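Local structure of leucine aminopeptidase 2 (Saccharomyces cerevisiae, 2XQ0) at residues I149-R152 with P156-D159; L67-S72 with L114-R119; L74-V79 with S99-N104; L35-S40 with S44-S49; P203-G208 with L311-S316. The protein cleaves di- and tripeptides as a zinc-dependent aminopeptidase of the M1 family and, in vitro, also shows low epoxide hydrolase activity. All coordinates share one frame; numbering follows the deposited sequence.

How the contacts relate
Along the chain the hairpin of contact 4 comes first, then contact 2 with contact 3 nested inside the loop it closes, then contact 1 and contact 5. Contacts 2, 3 and 4 belong to one large mixed sheet of the N-terminal domain; the centres of contacts 2 and 3 are about 5 Å apart, whereas contact 4 lies about 14 Å from contact 2, across neighbouring strands 111-120 and 45-56. Contact 1, about 9 Å from contact 2 between centres, ties a loop to the segment that follows edge strand 66-69, through R152 O with S72 N and D159 N with D70 OD2. A204 packs on A151 and so links contact 1 to contact 5, where the N-terminal and zinc-binding domains meet.

Contact 1: I149-R152 with P156-D159; sequences IHAR and PCFD
R152, in a 3-10 turn with A151, faces D159 because the chain doubles back between them, which brings R152 CA within 5.3 Å of P156 CA. The arginine grips the aspartate with three nitrogens. Its NE forms a salt bridge to D159 OD2 at 2.8 Å, on the anti side, 30° out of the carboxylate plane. The backbone N of R152 reaches the same oxygen, OD2 of D159, at 3.1 Å but from the opposite face and well above the plane. A bend at chi3 (65°) curls the arginine back far enough for NE to share this oxygen with its own backbone N. NH2 of R152 then bonds to D159 O at 2.9 Å, on a lone pair in the carbonyl plane. NE and NH2 thus grip side-on, with guanidinium and carboxylate planes 76° apart. I149 CB lies over the rim of one guanidinium face, 3.5 Å above its plane. Beside this, A151 CB touches D159 OD1 at 3.6 Å and C157 SG at 4.3 Å. The guanidinium also bonds to L97 O and S20 O, and D159 N to D70 OD2. F158 centres an inverse gamma turn that leads into D159. A side-on arginine-aspartate salt bridge, with a backbone N-H to the same oxygen, thus closes the loop between strands 141-144 and 165-172 in the M1 N-terminal domain, just after substrate-binding Q145, L146 and E147.

Contact 2: L67-S72 with L114-R119; sequences LHLDTS and LNIQFR
L69 and I116 meet tip to tip, with L69 CD1 lying 3.5 Å from I116 CD1, a tight approach for two methyl groups. All the direct contacts are apolar. The same methyl, L69 CD1, also faces L114 CD2 at 4.2 Å, so one leucine branch sits against two residues of strand 114-119. An extended L69 side chain, with chi2 at -171°, carries this branch out to them. L67 adds a looser contact, its CG resting 4.3 Å from L114 CD2. Across these strands there is no hydrogen bond. In the sheet order strands 101-104, 84-90 and 74-81 come between them, yet the segment axes approach to 11.6 Å at 44°, which shows that the sheet curls and brings side chains of its concave face together. I103 touches both L67 and L114, V76 lies on I116, and the F158 ring packs on L67 and L69. The polar bonding lies on the flanks: L67 and L69 pair through their backbones with I103 and L101, and D70 OD1 and OD2 bond to L22 N and T21 OG1. With dispersion and exclusion of water as the only direct forces, the contact depends on close fit of branched methyl groups, while backbone bonds to neighbouring strands set the position of each side.

Contact 3: L74-V79 with S99-N104; sequences LDVQEV and SRLVIN
V79 and I103 make the closer of two apolar contacts, with V79 CG1 lying 4.1 Å from I103 CG2 and 4.2 Å from I103 CD1. The valine methyl therefore rests against both the short branch and the far end of the isoleucine, and the two side chains cross at a slant. In V79 the touching methyl is anti to the backbone N (chi1 -179°), and in I103 CG2 takes the same place. The second contact is more open: V76 CG1 approaches L101 CD1 at 4.4 Å. Polar forces play no direct part, since no hydrogen bond spans the segments and the paired CA atoms stay apart, 8.6 Å for V76 CA to L101 CA and 8.1 Å for V79 CA to I103 CA. Backbone geometry explains the spacing of the two valines. Q77 and E78 both face Q117 in a classic beta bulge, and this extra residue lets V76 and V79, three positions apart, point to the same side. Strand 84-90 lies between the two segments in the sheet, antiparallel to both, and its F88 touches V76, V79 and L101. Strand 111-120 flanks 74-81 on its other side, where I116 packs on V76 and L114 on V79, and the edge strand 66-69 flanks 101-104.

Contact 4: L35-S40 with S44-S49; sequences LNLSVS and SAISGS
S38 O takes two donors across the hairpin: S47 N at 3.1 Å and a water at 3.2 Å. The same water lies 2.6 Å from S47 OG, which chi1 of 58° places between its own backbone N and carbonyl carbon, so the water joins the serine hydroxyl to the opposite backbone. S38 N returns a bond of 2.8 Å to S47 O. N36 with S49 and S40 with A45 form like antiparallel hydrogen-bonded pairs, giving six backbone bonds in all. At the non-hydrogen-bonded pair of L37 and G48, G48 CA comes 3.2 Å from N36 O in a CA-H...O contact. One face of the hairpin is apolar. V39 and I46 lie side by side, V39 CG2 being 4.0 Å from I46 CG1, and L37 CB touches I46 CG2 at 3.9 Å; W129 of strand 127-130 packs on V39 and I46. The other face carries N36, S38, S40, A45, S47 and S49. Near the turn S44 and A45 both face S40 in a G1 beta bulge, and S40 OG bonds to K43 N. The hairpin is thus two-sided, its backbone bonds fixing the register while a serine-rich, partly exposed face that holds a bridging water backs a hydrocarbon one.

Contact 5: P203-G208 with L311-S316; sequences PAYLIG and LVTNCS
A chi1 of 78° tucks the Y205 ring between its own backbone N and carbonyl carbon, and T313, with chi1 at -49°, turns CG2 rather than OG1 towards it. The two side chains come from opposite directions. T313 CG2 meets the tyrosine at the ring edge, near the ring plane, 3.7 Å from Y205 OH and 4.0 Å from Y205 CE2. P203 CG closes on the same methyl, lying 4.2 Å from T313 CG2. On the tyrosine side the 3-10 turn is held by L206 N to P203 O at 3.2 Å, and L206 CG lies over one face of the ring towards its rim. Outside the segments, Y205 stacks edge-to-face with W317. The Y205 side chain comes within about 4 Å of those of E147 and M276, both substrate-binding residues, and about 6 Å of the bound bestatin, nearest atoms. No hydrogen bond joins the segments directly: T313 OG1 spends its bonds on G309 O and K164 NZ, while the Y205 hydroxyl has a weak one from N323 ND2, so the contact itself is left to a methyl against a ring edge and a proline.

Contact 1: I149-R152 with P156-D159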
# COMPACT_ATOMS: atom_id res chain seq x y z
N ILE A 149 -1.48 12.24 1.42
CA ILE A 149 -2.10 13.52 1.83
C ILE A 149 -3.44 13.86 1.16
O ILE A 149 -3.69 15.01 0.78
CB ILE A 149 -1.13 14.69 1.65
CG1 ILE A 149 -0.65 14.80 0.19
CG2 ILE A 149 0.08 14.51 2.62
CD1 ILE A 149 0.15 16.08 -0.10
N HIS A 150 -4.32 12.88 1.05
CA HIS A 150 -5.64 13.13 0.47
C HIS A 150 -6.73 13.29 1.54
O HIS A 150 -7.88 13.61 1.21
CB HIS A 150 -6.01 12.00 -0.50
CG HIS A 150 -5.13 11.93 -1.70
ND1 HIS A 150 -5.13 12.90 -2.68
CD2 HIS A 150 -4.19 11.03 -2.07
CE1 HIS A 150 -4.24 12.59 -3.60
NE2 HIS A 150 -3.66 11.46 -3.26
N ALA A 151 -6.39 13.06 2.81
CA ALA A 151 -7.40 13.26 3.86
C ALA A 151 -7.92 14.69 3.83
O ALA A 151 -9.11 14.94 4.04
CB ALA A 151 -6.84 12.91 5.21
N ARG A 152 -7.03 15.63 3.56
CA ARG A 152 -7.41 17.05 3.45
C ARG A 152 -8.36 17.31 2.28
O ARG A 152 -8.90 18.41 2.14
CB ARG A 152 -6.16 17.93 3.32
CG ARG A 152 -5.41 17.71 2.00
CD ARG A 152 -4.01 18.36 1.96
NE ARG A 152 -3.11 17.75 2.95
CZ ARG A 152 -1.81 18.02 3.09
NH1 ARG A 152 -1.21 18.93 2.31
NH2 ARG A 152 -1.11 17.38 4.01
N PRO A 156 -11.43 18.98 6.37
CA PRO A 156 -10.37 19.88 6.83
C PRO A 156 -9.75 19.31 8.11
O PRO A 156 -10.48 18.85 8.99
CB PRO A 156 -11.10 21.20 7.09
CG PRO A 156 -12.53 20.82 7.31
CD PRO A 156 -12.78 19.53 6.60
N CYS A 157 -8.43 19.30 8.18
CA CYS A 157 -7.77 18.67 9.31
C CYS A 157 -6.30 19.02 9.40
O CYS A 157 -5.74 19.71 8.55
CB CYS A 157 -7.93 17.14 9.21
SG CYS A 157 -7.25 16.41 7.69
N PHE A 158 -5.66 18.55 10.46
CA PHE A 158 -4.20 18.61 10.54
C PHE A 158 -3.70 17.36 9.82
O PHE A 158 -3.49 16.31 10.45
CB PHE A 158 -3.76 18.59 11.99
CG PHE A 158 -4.20 19.79 12.78
CD1 PHE A 158 -3.62 21.03 12.57
CD2 PHE A 158 -5.18 19.68 13.74
CE1 PHE A 158 -4.01 22.14 13.30
CE2 PHE A 158 -5.57 20.79 14.48
CZ PHE A 158 -4.99 22.02 14.26
N ASP A 159 -3.55 17.46 8.51
CA ASP A 159 -3.26 16.30 7.65
C ASP A 159 -1.78 15.93 7.66
O ASP A 159 -1.07 16.05 6.64
CB ASP A 159 -3.76 16.53 6.21
CG ASP A 159 -3.75 15.26 5.37
OD1 ASP A 159 -3.50 14.16 5.92
OD2 ASP A 159 -4.01 15.34 4.14

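Contact 2: L67-S72 with L114-R119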
# COMPACT_ATOMS: atom_id res chain seq x y z
N LEU A 67 -5.73 29.36 13.78
CA LEU A 67 -5.71 27.95 13.43
C LEU A 67 -5.43 27.90 11.95
O LEU A 67 -6.04 28.66 11.20
CB LEU A 67 -7.09 27.33 13.62
CG LEU A 67 -7.49 26.45 14.81
CD1 LEU A 67 -6.55 25.27 14.98
CD2 LEU A 67 -7.58 27.28 16.08
N HIS A 68 -4.53 27.03 11.52
CA HIS A 68 -4.28 26.80 10.11
C HIS A 68 -4.54 25.32 9.86
O HIS A 68 -3.89 24.46 10.46
CB HIS A 68 -2.82 27.08 9.75
CG HIS A 68 -2.42 28.51 9.84
ND1 HIS A 68 -1.12 28.93 9.71
CD2 HIS A 68 -3.15 29.63 10.07
CE1 HIS A 68 -1.06 30.24 9.84
NE2 HIS A 68 -2.28 30.69 10.06
N LEU A 69 -5.49 25.01 8.99
CA LEU A 69 -5.76 23.61 8.64
C LEU A 69 -5.52 23.36 7.15
O LEU A 69 -5.51 24.29 6.33
CB LEU A 69 -7.18 23.18 9.04
CG LEU A 69 -7.65 23.22 10.51
CD1 LEU A 69 -9.01 22.55 10.69
CD2 LEU A 69 -6.68 22.55 11.43
N ASP A 70 -5.32 22.08 6.81
CA ASP A 70 -5.10 21.63 5.45
C ASP A 70 -6.48 21.44 4.82
O ASP A 70 -7.37 20.95 5.48
CB ASP A 70 -4.43 20.24 5.47
CG ASP A 70 -2.95 20.29 5.83
OD1 ASP A 70 -2.19 20.93 5.09
OD2 ASP A 70 -2.54 19.63 6.82
N THR A 71 -6.63 21.82 3.56
CA THR A 71 -7.79 21.43 2.77
C THR A 71 -7.30 21.31 1.35
O THR A 71 -6.27 21.88 1.01
CB THR A 71 -8.96 22.47 2.79
OG1 THR A 71 -8.64 23.58 1.94
CG2 THR A 71 -9.25 22.94 4.19
N SER A 72 -8.04 20.55 0.54
CA SER A 72 -7.80 20.47 -0.89
C SER A 72 -9.12 20.26 -1.63
O SER A 72 -9.78 19.22 -1.48
CB SER A 72 -6.85 19.32 -1.23
OG SER A 72 -6.73 19.22 -2.63
N LEU A 114 -13.81 23.06 18.06
CA LEU A 114 -13.81 23.64 16.71
C LEU A 114 -14.71 22.83 15.78
O LEU A 114 -14.49 21.64 15.57
CB LEU A 114 -12.39 23.66 16.16
CG LEU A 114 -12.28 23.95 14.66
CD1 LEU A 114 -12.85 25.33 14.35
CD2 LEU A 114 -10.85 23.84 14.19
N ASN A 115 -15.74 23.48 15.24
CA ASN A 115 -16.64 22.83 14.29
C ASN A 115 -16.57 23.49 12.91
O ASN A 115 -16.69 24.71 12.78
CB ASN A 115 -18.08 22.82 14.80
CG ASN A 115 -19.03 22.09 13.86
OD1 ASN A 115 -19.66 22.69 12.99
ND2 ASN A 115 -19.15 20.79 14.04
N ILE A 116 -16.37 22.68 11.88
CA ILE A 116 -16.34 23.18 10.52
C ILE A 116 -17.33 22.42 9.65
O ILE A 116 -17.24 21.19 9.52
CB ILE A 116 -14.96 22.99 9.90
CG1 ILE A 116 -13.87 23.57 10.82
CG2 ILE A 116 -14.91 23.59 8.49
CD1 ILE A 116 -12.49 23.03 10.53
N GLN A 117 -18.27 23.14 9.05
CA GLN A 117 -19.19 22.54 8.10
C GLN A 117 -18.60 22.65 6.72
O GLN A 117 -18.08 23.69 6.34
CB GLN A 117 -20.55 23.24 8.12
CG GLN A 117 -21.33 23.05 9.39
CD GLN A 117 -22.54 23.95 9.43
OE1 GLN A 117 -23.35 23.96 8.50
NE2 GLN A 117 -22.66 24.73 10.49
N PHE A 118 -18.71 21.58 5.95
CA PHE A 118 -18.09 21.55 4.65
C PHE A 118 -18.78 20.53 3.78
O PHE A 118 -19.59 19.72 4.27
CB PHE A 118 -16.61 21.18 4.80
CG PHE A 118 -16.40 19.76 5.24
CD1 PHE A 118 -16.49 19.41 6.58
CD2 PHE A 118 -16.15 18.77 4.31
CE1 PHE A 118 -16.32 18.11 6.98
CE2 PHE A 118 -15.99 17.47 4.70
CZ PHE A 118 -16.08 17.13 6.04
N ARG A 119 -18.45 20.54 2.49
CA ARG A 119 -18.78 19.44 1.60
C ARG A 119 -17.61 19.17 0.65
O ARG A 119 -16.82 20.07 0.35
CB ARG A 119 -20.06 19.75 0.81
CG ARG A 119 -19.97 21.01 -0.04
CD ARG A 119 -21.33 21.37 -0.68
NE ARG A 119 -21.76 20.31 -1.58
CZ ARG A 119 -22.75 19.45 -1.32
NH1 ARG A 119 -23.44 19.54 -0.19
NH2 ARG A 119 -23.06 18.52 -2.21

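Contact 3: L74-V79 with S99-N104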
# COMPACT_ATOMS: atom_id res chain seq x y z
N LEU A 74 -11.98 21.48 -1.04
CA LEU A 74 -13.19 21.42 -0.22
C LEU A 74 -13.99 22.71 -0.34
O LEU A 74 -13.43 23.77 -0.64
CB LEU A 74 -12.86 21.18 1.26
CG LEU A 74 -12.25 19.85 1.67
CD1 LEU A 74 -11.87 19.88 3.16
CD2 LEU A 74 -13.22 18.73 1.39
N ASP A 75 -15.29 22.59 -0.15
CA ASP A 75 -16.16 23.75 -0.01
C ASP A 75 -16.39 23.95 1.49
O ASP A 75 -17.22 23.28 2.09
CB ASP A 75 -17.48 23.46 -0.75
CG ASP A 75 -18.49 24.58 -0.64
OD1 ASP A 75 -18.16 25.65 -0.08
OD2 ASP A 75 -19.63 24.38 -1.12
N VAL A 76 -15.63 24.85 2.11
CA VAL A 76 -15.81 25.15 3.53
C VAL A 76 -16.92 26.20 3.70
O VAL A 76 -16.85 27.29 3.14
CB VAL A 76 -14.52 25.65 4.20
CG1 VAL A 76 -14.76 25.99 5.67
CG2 VAL A 76 -13.41 24.61 4.07
N GLN A 77 -17.94 25.86 4.48
CA GLN A 77 -19.18 26.62 4.50
C GLN A 77 -19.33 27.49 5.73
O GLN A 77 -19.71 28.67 5.63
CB GLN A 77 -20.37 25.67 4.39
CG GLN A 77 -20.42 24.89 3.10
CD GLN A 77 -21.39 23.74 3.17
OE1 GLN A 77 -21.38 22.96 4.12
NE2 GLN A 77 -22.26 23.63 2.17
N GLU A 78 -19.05 26.92 6.90
CA GLU A 78 -19.18 27.67 8.15
C GLU A 78 -18.16 27.14 9.14
O GLU A 78 -17.78 25.99 9.08
CB GLU A 78 -20.59 27.51 8.74
CG GLU A 78 -21.72 27.94 7.82
CD GLU A 78 -23.10 27.56 8.35
OE1 GLU A 78 -23.30 27.59 9.58
OE2 GLU A 78 -23.99 27.24 7.53
N VAL A 79 -17.74 28.00 10.07
CA VAL A 79 -16.87 27.59 11.16
C VAL A 79 -17.35 28.18 12.48
O VAL A 79 -17.62 29.39 12.57
CB VAL A 79 -15.44 28.09 10.95
CG1 VAL A 79 -14.57 27.62 12.10
CG2 VAL A 79 -14.88 27.61 9.60
N SER A 99 -4.95 24.07 -0.22
CA SER A 99 -5.44 25.39 0.17
C SER A 99 -5.50 25.49 1.69
O SER A 99 -6.28 24.81 2.33
CB SER A 99 -6.85 25.64 -0.40
OG SER A 99 -6.84 25.58 -1.82
N ARG A 100 -4.67 26.35 2.27
CA ARG A 100 -4.68 26.48 3.71
C ARG A 100 -5.97 27.15 4.17
O ARG A 100 -6.39 28.15 3.60
CB ARG A 100 -3.47 27.30 4.17
CG ARG A 100 -3.41 27.52 5.68
CD ARG A 100 -2.25 28.47 6.06
NE ARG A 100 -0.95 27.80 6.04
CZ ARG A 100 0.07 28.15 5.26
NH1 ARG A 100 -0.06 29.18 4.44
NH2 ARG A 100 1.21 27.49 5.31
N LEU A 101 -6.59 26.61 5.22
CA LEU A 101 -7.77 27.21 5.81
C LEU A 101 -7.32 27.94 7.06
O LEU A 101 -6.71 27.34 7.93
CB LEU A 101 -8.80 26.14 6.18
CG LEU A 101 -9.91 26.55 7.15
CD1 LEU A 101 -10.82 27.65 6.54
CD2 LEU A 101 -10.74 25.32 7.56
N VAL A 102 -7.64 29.22 7.15
CA VAL A 102 -7.12 30.05 8.23
C VAL A 102 -8.28 30.49 9.11
O VAL A 102 -9.25 31.08 8.62
CB VAL A 102 -6.41 31.27 7.68
CG1 VAL A 102 -6.02 32.23 8.81
CG2 VAL A 102 -5.19 30.83 6.85
N ILE A 103 -8.19 30.20 10.40
CA ILE A 103 -9.30 30.45 11.31
C ILE A 103 -8.81 31.32 12.46
O ILE A 103 -7.78 31.04 13.05
CB ILE A 103 -9.88 29.13 11.88
CG1 ILE A 103 -10.36 28.23 10.75
CG2 ILE A 103 -11.02 29.43 12.85
CD1 ILE A 103 -10.61 26.76 11.17
N ASN A 104 -9.56 32.36 12.78
CA ASN A 104 -9.24 33.22 13.90
C ASN A 104 -9.84 32.62 15.15
O ASN A 104 -11.05 32.50 15.25
CB ASN A 104 -9.83 34.61 13.68
CG ASN A 104 -9.85 35.45 14.95
OD1 ASN A 104 -8.86 35.50 15.69
ND2 ASN A 104 -10.97 36.10 15.20

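Contact 4: L35-S40 with S44-S49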
# COMPACT_ATOMS: atom_id res chain seq x y z
N LEU A 35 -16.57 13.04 13.21
CA LEU A 35 -17.03 13.25 11.85
C LEU A 35 -18.54 13.02 11.79
O LEU A 35 -19.02 11.97 12.20
CB LEU A 35 -16.29 12.30 10.88
CG LEU A 35 -14.81 12.59 10.69
CD1 LEU A 35 -14.03 11.39 10.12
CD2 LEU A 35 -14.63 13.83 9.81
N ASN A 36 -19.29 14.00 11.30
CA ASN A 36 -20.73 13.88 11.19
C ASN A 36 -21.08 14.10 9.73
O ASN A 36 -21.17 15.24 9.27
CB ASN A 36 -21.41 14.90 12.12
CG ASN A 36 -22.92 14.89 12.00
OD1 ASN A 36 -23.48 14.09 11.26
ND2 ASN A 36 -23.58 15.79 12.71
N LEU A 37 -21.26 13.01 9.00
CA LEU A 37 -21.26 13.06 7.55
C LEU A 37 -22.52 12.48 6.92
O LEU A 37 -23.22 11.67 7.51
CB LEU A 37 -20.04 12.32 6.98
CG LEU A 37 -18.66 12.74 7.52
CD1 LEU A 37 -17.59 11.76 7.04
CD2 LEU A 37 -18.31 14.18 7.13
N SER A 38 -22.76 12.90 5.69
CA SER A 38 -23.85 12.38 4.89
C SER A 38 -23.31 12.09 3.49
O SER A 38 -22.66 12.93 2.88
CB SER A 38 -24.99 13.40 4.83
OG SER A 38 -26.08 12.88 4.08
N VAL A 39 -23.60 10.90 2.98
CA VAL A 39 -23.16 10.47 1.66
C VAL A 39 -24.28 10.64 0.64
O VAL A 39 -25.35 10.07 0.80
CB VAL A 39 -22.80 8.98 1.68
CG1 VAL A 39 -22.60 8.47 0.27
CG2 VAL A 39 -21.59 8.73 2.58
N SER A 40 -24.01 11.40 -0.42
CA SER A 40 -24.98 11.62 -1.47
C SER A 40 -24.46 11.08 -2.78
O SER A 40 -23.61 11.71 -3.40
CB SER A 40 -25.29 13.12 -1.64
OG SER A 40 -26.15 13.33 -2.75
N SER A 44 -22.71 12.85 -5.78
CA SER A 44 -21.35 12.37 -5.56
C SER A 44 -20.57 13.33 -4.65
O SER A 44 -19.50 13.81 -5.01
CB SER A 44 -20.61 12.16 -6.89
OG SER A 44 -21.29 11.22 -7.69
N ALA A 45 -21.13 13.58 -3.48
CA ALA A 45 -20.48 14.39 -2.47
C ALA A 45 -20.71 13.83 -1.07
O ALA A 45 -21.74 13.22 -0.78
CB ALA A 45 -20.97 15.84 -2.54
N ILE A 46 -19.74 14.04 -0.20
CA ILE A 46 -19.92 13.83 1.22
C ILE A 46 -19.91 15.21 1.88
O ILE A 46 -19.06 16.05 1.58
CB ILE A 46 -18.83 12.90 1.77
CG1 ILE A 46 -19.07 11.48 1.23
CG2 ILE A 46 -18.87 12.87 3.29
CD1 ILE A 46 -18.06 10.47 1.71
N SER A 47 -20.88 15.45 2.76
CA SER A 47 -21.04 16.77 3.34
C SER A 47 -21.30 16.56 4.82
O SER A 47 -21.60 15.46 5.25
CB SER A 47 -22.22 17.52 2.70
OG SER A 47 -23.43 16.78 2.85
N GLY A 48 -21.20 17.63 5.59
CA GLY A 48 -21.50 17.53 7.00
C GLY A 48 -20.52 18.39 7.74
O GLY A 48 -20.15 19.47 7.29
N SER A 49 -20.07 17.90 8.89
CA SER A 49 -19.18 18.72 9.68
C SER A 49 -18.18 17.86 10.44
O SER A 49 -18.44 16.70 10.72
CB SER A 49 -19.99 19.58 10.64
OG SER A 49 -20.44 18.81 11.73
O HOH W 1 -23.88 15.14 0.87

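Contact 5: P203-G208 with L311-S316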
# COMPACT_ATOMS: atom_id res chain seq x y z
N PRO A 203 -3.72 8.77 12.79
CA PRO A 203 -3.51 9.88 11.85
C PRO A 203 -4.67 9.94 10.83
O PRO A 203 -5.32 8.92 10.57
CB PRO A 203 -2.20 9.51 11.15
CG PRO A 203 -2.13 8.03 11.23
CD PRO A 203 -2.82 7.64 12.52
N ALA A 204 -4.92 11.11 10.26
CA ALA A 204 -6.01 11.28 9.30
C ALA A 204 -5.87 10.36 8.08
O ALA A 204 -6.88 9.98 7.48
CB ALA A 204 -6.10 12.75 8.84
N TYR A 205 -4.64 10.02 7.70
CA TYR A 205 -4.45 9.31 6.43
C TYR A 205 -4.98 7.86 6.56
O TYR A 205 -5.19 7.20 5.56
CB TYR A 205 -3.00 9.33 5.97
CG TYR A 205 -2.08 8.36 6.67
CD1 TYR A 205 -2.06 7.01 6.32
CD2 TYR A 205 -1.24 8.78 7.67
CE1 TYR A 205 -1.22 6.13 6.95
CE2 TYR A 205 -0.40 7.90 8.33
CZ TYR A 205 -0.39 6.58 7.96
OH TYR A 205 0.44 5.70 8.60
N LEU A 206 -5.21 7.41 7.79
CA LEU A 206 -5.73 6.06 8.05
C LEU A 206 -7.26 5.99 8.05
O LEU A 206 -7.84 4.90 8.11
CB LEU A 206 -5.20 5.53 9.38
CG LEU A 206 -3.71 5.15 9.35
CD1 LEU A 206 -3.26 4.68 10.72
CD2 LEU A 206 -3.50 4.07 8.33
N ILE A 207 -7.91 7.14 8.00
CA ILE A 207 -9.36 7.14 7.95
C ILE A 207 -9.79 6.42 6.69
O ILE A 207 -9.19 6.59 5.62
CB ILE A 207 -9.96 8.54 8.00
CG1 ILE A 207 -9.79 9.13 9.40
CG2 ILE A 207 -11.44 8.50 7.62
CD1 ILE A 207 -10.59 8.36 10.45
N GLY A 208 -10.81 5.59 6.83
CA GLY A 208 -11.33 4.85 5.70
C GLY A 208 -12.84 4.84 5.74
O GLY A 208 -13.44 4.72 6.81
N LEU A 311 -0.13 1.73 14.95
CA LEU A 311 0.18 1.91 16.36
C LEU A 311 1.37 2.86 16.52
O LEU A 311 1.35 3.78 17.35
CB LEU A 311 0.49 0.54 16.99
CG LEU A 311 0.60 0.56 18.51
CD1 LEU A 311 -0.70 1.08 19.12
CD2 LEU A 311 0.95 -0.83 19.06
N VAL A 312 2.40 2.64 15.70
CA VAL A 312 3.60 3.46 15.72
C VAL A 312 3.77 4.04 14.33
O VAL A 312 3.88 3.30 13.37
CB VAL A 312 4.85 2.61 16.08
CG1 VAL A 312 6.11 3.43 15.88
CG2 VAL A 312 4.77 2.10 17.51
N THR A 313 3.76 5.36 14.21
CA THR A 313 3.61 6.02 12.91
C THR A 313 4.79 6.90 12.54
O THR A 313 5.39 7.54 13.39
CB THR A 313 2.34 6.89 12.93
OG1 THR A 313 1.25 6.11 13.43
CG2 THR A 313 2.00 7.41 11.52
N ASN A 314 5.13 6.95 11.25
CA ASN A 314 6.15 7.88 10.82
C ASN A 314 5.67 9.32 11.01
O ASN A 314 4.51 9.65 10.74
CB ASN A 314 6.56 7.64 9.35
CG ASN A 314 5.35 7.45 8.42
OD1 ASN A 314 4.25 7.88 8.71
ND2 ASN A 314 5.57 6.79 7.29
N CYS A 315 6.57 10.18 11.48
CA CYS A 315 6.18 11.54 11.79
C CYS A 315 5.96 12.39 10.54
O CYS A 315 5.23 13.38 10.58
CB CYS A 315 7.22 12.19 12.69
SG CYS A 315 8.78 12.46 11.86
N SER A 316 6.61 12.01 9.44
CA SER A 316 6.48 12.73 8.18
C SER A 316 6.77 11.78 7.05
O SER A 316 7.20 10.65 7.27
CB SER A 316 7.45 13.90 8.12
OG SER A 316 8.74 13.49 7.68